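Local coordinates for Bis(5'-nucleosyl)-tetraphosphatase [asymmetrical] (Caenorhabditis elegans, PDB 1KTG), which asymmetrically hydrolyses diadenosine tetraphosphate (Ap4A) to AMP and ATP, using divalent metal ions such as magnesium as cofactor, at residues A[45-49]-A[85-89]; A[7-11]-A[64-68]. The contacts are given in a common frame with arbitrary orientation. Residues are numbered along the deposited sequence.

Contact 1. Residues A[45-49]-A[85-89]; sequences EWQAA and VKYWL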
loop_
_atom_site.group_PDB
_atom_site.type_symbol
_atom_site.label_atom_id
_atom_site.label_comp_id
_atom_site.label_asym_id
_atom_site.label_seq_id
_atom_site.Cartn_x
_atom_site.Cartn_y
_atom_site.Cartn_z
ATOM N N GLU A 45 -1.454 13.557 4.500
ATOM C CA GLU A 45 -1.126 12.244 3.949
ATOM C C GLU A 45 -1.605 11.098 4.837
ATOM O O GLU A 45 -2.090 10.081 4.349
ATOM C CB GLU A 45 0.377 12.152 3.712
ATOM C CG GLU A 45 0.808 12.995 2.520
ATOM C CD GLU A 45 2.264 13.399 2.533
ATOM O OE1 GLU A 45 2.688 14.084 3.493
ATOM O OE2 GLU A 45 2.973 13.074 1.552
ATOM N N TRP A 46 -1.445 11.266 6.141
ATOM C CA TRP A 46 -1.843 10.243 7.100
ATOM C C TRP A 46 -3.327 9.935 6.921
ATOM O O TRP A 46 -3.712 8.778 6.745
ATOM C CB TRP A 46 -1.535 10.749 8.516
ATOM C CG TRP A 46 -1.904 9.847 9.662
ATOM C CD1 TRP A 46 -2.918 10.041 10.552
ATOM C CD2 TRP A 46 -1.212 8.671 10.102
ATOM N NE1 TRP A 46 -2.926 9.039 11.493
ATOM C CE2 TRP A 46 -1.890 8.182 11.236
ATOM C CE3 TRP A 46 -0.099 7.967 9.638
ATOM C CZ2 TRP A 46 -1.483 7.042 11.917
ATOM C CZ3 TRP A 46 0.296 6.829 10.310
ATOM C CH2 TRP A 46 -0.393 6.377 11.436
ATOM N N GLN A 47 -4.159 10.973 6.944
ATOM C CA GLN A 47 -5.599 10.778 6.829
ATOM C C GLN A 47 -5.954 10.104 5.506
ATOM O O GLN A 47 -6.820 9.237 5.444
ATOM C CB GLN A 47 -6.330 12.117 6.962
ATOM C CG GLN A 47 -6.248 12.718 8.368
ATOM C CD GLN A 47 -6.848 14.112 8.455
ATOM O OE1 GLN A 47 -6.805 14.869 7.495
ATOM N NE2 GLN A 47 -7.403 14.450 9.617
ATOM N N ALA A 48 -5.281 10.522 4.444
ATOM C CA ALA A 48 -5.569 10.000 3.116
ATOM C C ALA A 48 -5.244 8.506 3.030
ATOM O O ALA A 48 -6.029 7.706 2.517
ATOM C CB ALA A 48 -4.789 10.781 2.085
ATOM N N ALA A 49 -4.094 8.132 3.562
ATOM C CA ALA A 49 -3.657 6.741 3.528
ATOM C C ALA A 49 -4.654 5.837 4.246
ATOM O O ALA A 49 -4.960 4.737 3.794
ATOM C CB ALA A 49 -2.293 6.617 4.169
ATOM N N VAL A 85 3.776 9.695 -3.562
ATOM C CA VAL A 85 2.918 8.781 -2.822
ATOM C C VAL A 85 3.649 8.387 -1.551
ATOM O O VAL A 85 4.658 7.685 -1.591
ATOM C CB VAL A 85 2.543 7.521 -3.614
ATOM C CG1 VAL A 85 1.505 6.694 -2.839
ATOM C CG2 VAL A 85 1.992 7.892 -4.984
ATOM N N LYS A 86 3.149 8.866 -0.421
ATOM C CA LYS A 86 3.750 8.526 0.854
ATOM C C LYS A 86 3.094 7.273 1.413
ATOM O O LYS A 86 1.875 7.216 1.519
ATOM C CB LYS A 86 3.563 9.663 1.844
ATOM C CG LYS A 86 4.218 9.380 3.181
ATOM C CD LYS A 86 4.336 10.623 4.050
ATOM C CE LYS A 86 5.063 10.281 5.330
ATOM N NZ LYS A 86 5.199 11.430 6.274
ATOM N N TYR A 87 3.908 6.284 1.775
ATOM C CA TYR A 87 3.420 5.028 2.356
ATOM C C TYR A 87 3.969 4.802 3.762
ATOM O O TYR A 87 5.149 5.028 4.016
ATOM C CB TYR A 87 3.912 3.822 1.536
ATOM C CG TYR A 87 3.278 3.649 0.181
ATOM C CD1 TYR A 87 3.906 4.113 -0.966
ATOM C CD2 TYR A 87 2.076 2.981 0.045
ATOM C CE1 TYR A 87 3.335 3.941 -2.207
ATOM C CE2 TYR A 87 1.501 2.798 -1.191
ATOM C CZ TYR A 87 2.127 3.282 -2.310
ATOM O OH TYR A 87 1.549 3.091 -3.541
ATOM N N TRP A 88 3.097 4.325 4.642
ATOM C CA TRP A 88 3.479 3.806 5.950
ATOM C C TRP A 88 3.265 2.287 5.942
ATOM O O TRP A 88 2.362 1.787 5.288
ATOM C CB TRP A 88 2.600 4.385 7.052
ATOM C CG TRP A 88 2.914 5.764 7.527
ATOM C CD1 TRP A 88 3.710 6.114 8.592
ATOM C CD2 TRP A 88 2.360 6.985 7.032
ATOM N NE1 TRP A 88 3.716 7.476 8.752
ATOM C CE2 TRP A 88 2.896 8.038 7.806
ATOM C CE3 TRP A 88 1.485 7.305 5.988
ATOM C CZ2 TRP A 88 2.570 9.375 7.579
ATOM C CZ3 TRP A 88 1.162 8.631 5.771
ATOM C CH2 TRP A 88 1.708 9.647 6.559
ATOM N N LEU A 89 4.107 1.556 6.670
ATOM C CA LEU A 89 3.961 0.106 6.821
ATOM C C LEU A 89 2.896 -0.166 7.901
ATOM O O LEU A 89 2.861 0.499 8.917
ATOM C CB LEU A 89 5.315 -0.511 7.202
ATOM C CG LEU A 89 5.391 -2.034 7.321
ATOM C CD1 LEU A 89 5.143 -2.715 5.975
ATOM C CD2 LEU A 89 6.718 -2.474 7.912
#

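Contact 2. Residues A[7-11]-A[64-68]; sequences GLVIY and LTIHE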
loop_
_atom_site.group_PDB
_atom_site.type_symbol
_atom_site.label_atom_id
_atom_site.label_comp_id
_atom_site.label_asym_id
_atom_site.label_seq_id
_atom_site.Cartn_x
_atom_site.Cartn_y
_atom_site.Cartn_z
ATOM N N GLY A 7 -0.722 6.098 1.040
ATOM C CA GLY A 7 -1.334 4.814 1.256
ATOM C C GLY A 7 -0.633 4.048 2.341
ATOM O O GLY A 7 0.227 4.574 3.045
ATOM N N LEU A 8 -1.014 2.785 2.468
ATOM C CA LEU A 8 -0.469 1.916 3.480
ATOM C C LEU A 8 0.016 0.624 2.842
ATOM O O LEU A 8 -0.709 -0.009 2.082
ATOM C CB LEU A 8 -1.538 1.593 4.532
ATOM C CG LEU A 8 -2.063 2.771 5.365
ATOM C CD1 LEU A 8 -3.086 2.321 6.381
ATOM C CD2 LEU A 8 -0.926 3.530 6.035
ATOM N N VAL A 9 1.269 0.281 3.109
ATOM C CA VAL A 9 1.804 -1.006 2.704
ATOM C C VAL A 9 1.311 -1.949 3.790
ATOM O O VAL A 9 1.863 -2.008 4.881
ATOM C CB VAL A 9 3.332 -0.995 2.612
ATOM C CG1 VAL A 9 3.883 -2.419 2.402
ATOM C CG2 VAL A 9 3.779 -0.101 1.471
ATOM N N ILE A 10 0.203 -2.614 3.503
ATOM C CA ILE A 10 -0.377 -3.575 4.423
ATOM C C ILE A 10 0.345 -4.907 4.310
ATOM O O ILE A 10 0.582 -5.390 3.204
ATOM C CB ILE A 10 -1.840 -3.820 4.057
ATOM C CG1 ILE A 10 -2.637 -2.506 4.039
ATOM C CG2 ILE A 10 -2.440 -4.878 4.991
ATOM C CD1 ILE A 10 -2.699 -1.793 5.348
ATOM N N TYR A 11 0.683 -5.496 5.453
ATOM C CA TYR A 11 1.258 -6.834 5.476
ATOM C C TYR A 11 0.559 -7.659 6.527
ATOM O O TYR A 11 -0.102 -7.132 7.436
ATOM C CB TYR A 11 2.763 -6.815 5.761
ATOM C CG TYR A 11 3.147 -6.545 7.204
ATOM C CD1 TYR A 11 3.530 -7.580 8.047
ATOM C CD2 TYR A 11 3.151 -5.258 7.715
ATOM C CE1 TYR A 11 3.890 -7.344 9.368
ATOM C CE2 TYR A 11 3.515 -5.009 9.031
ATOM C CZ TYR A 11 3.882 -6.049 9.855
ATOM O OH TYR A 11 4.247 -5.797 11.174
ATOM N N LEU A 64 -5.643 -2.437 12.101
ATOM C CA LEU A 64 -4.237 -2.296 11.755
ATOM C C LEU A 64 -3.351 -1.832 12.906
ATOM O O LEU A 64 -3.794 -1.118 13.795
ATOM C CB LEU A 64 -4.096 -1.247 10.640
ATOM C CG LEU A 64 -4.740 -1.526 9.289
ATOM C CD1 LEU A 64 -4.539 -0.306 8.388
ATOM C CD2 LEU A 64 -4.154 -2.780 8.667
ATOM N N THR A 65 -2.092 -2.258 12.863
ATOM C CA THR A 65 -1.042 -1.704 13.707
ATOM C C THR A 65 -0.116 -0.970 12.739
ATOM O O THR A 65 0.683 -1.595 12.032
ATOM C CB THR A 65 -0.254 -2.792 14.459
ATOM O OG1 THR A 65 -1.103 -3.446 15.410
ATOM C CG2 THR A 65 0.827 -2.164 15.329
ATOM N N ILE A 66 -0.244 0.350 12.679
ATOM C CA ILE A 66 0.540 1.144 11.738
ATOM C C ILE A 66 1.862 1.521 12.378
ATOM O O ILE A 66 1.895 2.042 13.485
ATOM C CB ILE A 66 -0.224 2.412 11.318
ATOM C CG1 ILE A 66 -1.568 2.031 10.703
ATOM C CG2 ILE A 66 0.604 3.191 10.308
ATOM C CD1 ILE A 66 -2.437 3.195 10.315
ATOM N N HIS A 67 2.951 1.225 11.686
ATOM C CA HIS A 67 4.288 1.522 12.187
ATOM C C HIS A 67 4.672 2.930 11.763
ATOM O O HIS A 67 5.152 3.136 10.657
ATOM C CB HIS A 67 5.281 0.519 11.621
ATOM C CG HIS A 67 4.924 -0.905 11.908
ATOM N ND1 HIS A 67 4.634 -1.360 13.177
ATOM C CD2 HIS A 67 4.795 -1.972 11.087
ATOM C CE1 HIS A 67 4.346 -2.649 13.123
ATOM N NE2 HIS A 67 4.437 -3.043 11.865
ATOM N N GLU A 68 4.468 3.896 12.648
ATOM C CA GLU A 68 4.722 5.304 12.312
ATOM C C GLU A 68 6.170 5.612 11.977
ATOM O O GLU A 68 6.444 6.582 11.262
ATOM C CB GLU A 68 4.224 6.211 13.432
ATOM C CG GLU A 68 2.787 5.892 13.771
ATOM C CD GLU A 68 2.105 6.930 14.628
ATOM O OE1 GLU A 68 2.675 8.033 14.834
ATOM O OE2 GLU A 68 0.978 6.626 15.082
#

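Contact 1. Residues A[45-49]-A[85-89]
Here the first turn of the Nudix-box helix lies against the mixed sheet of the Nudix fold; the axes of 45-49 and 85-89 approach to 9.0 Å at an angle of 71°. The same helix carries E52 and E56, which bind magnesium in this structure, so the contact places the metal-binding helix on the sheet. W88 gives up the most surface. Its indole rises from the strand toward the helix and offers one face to W46, whose ring edge meets it in a T-shaped stack: the planes stand at 82° and CE3 of W46 comes 3.5 Å from CE2 of W88. Two broad indoles suit this spacing, filling it with flat apolar surface. E45 lies at the edge of the W88 six-membered ring, its backbone C 3.8 Å from CZ3 of W88. Beside the indoles, CB of K86 packs 3.5 Å from OE2 of E45, while OE1 of E45 and NZ of K86, 4.6 Å apart, are near but beyond a salt bridge. One turn along the helix, small A49 permits close approach, its CB 4.2 Å from CE3 of W88.

Contact 2. Residues A[7-11]-A[64-68]
This is a side-chain contact between two strands that are not partners in the sheet: strand 3-14, in the body of the Nudix fold, and the beginning of strand 64-78, where the chain comes back after the Nudix-box helix. The segments cross at 126° with their axes 8.9 Å apart, too far for backbone pairing, so side chains bridge the gap. Most of the bridge is aliphatic. L8 points toward the other strand, and its CD1 lies 3.6 Å from CD1 of L64 and 4.1 Å from CD1 of I66; farther along, CD1 of I10 reaches CD2 of L64 at 3.8 Å. Branched leucine and isoleucine side chains suit such a space, since their methyl ends can interlock without polar groups to satisfy. At the far end the chemistry changes. Y11 and H67 meet rim to rim, and OH of Y11 is hydrogen-bonded to NE2 of H67 at 2.8 Å, which gives both polar atoms a partner in a buried setting. Strand 81-92 runs between the two strands, pairing with 3-14 on one edge and 64-78 on the other, while L8 also touches A49 and T53 of helix 45-57. On the other side of the sheet V9 packs on L127, L128 and F131 of helix 122-137.

Contact 1 seats the Nudix-box helix on the sheet and is partly buried, combining an indole pair with the charged E45 and K86. Contact 2 lies deeper and joins strand to strand, with aliphatic methyls and one hydrogen bond in place of aromatic stacking and loosely matched charges. The two adjoin, their centres 9 Å apart. Segment 85-89 of contact 1 joins both strands of contact 2 through probable backbone hydrogen bonds, W88 O to V9 N and L89 O to H67 N, each at 2.9 Å. Side chains also carry the packing across: CH2 of W46 lies 3.5 Å from CG2 of I66, so the helix packs on strand 64-78 as well as on 81-92.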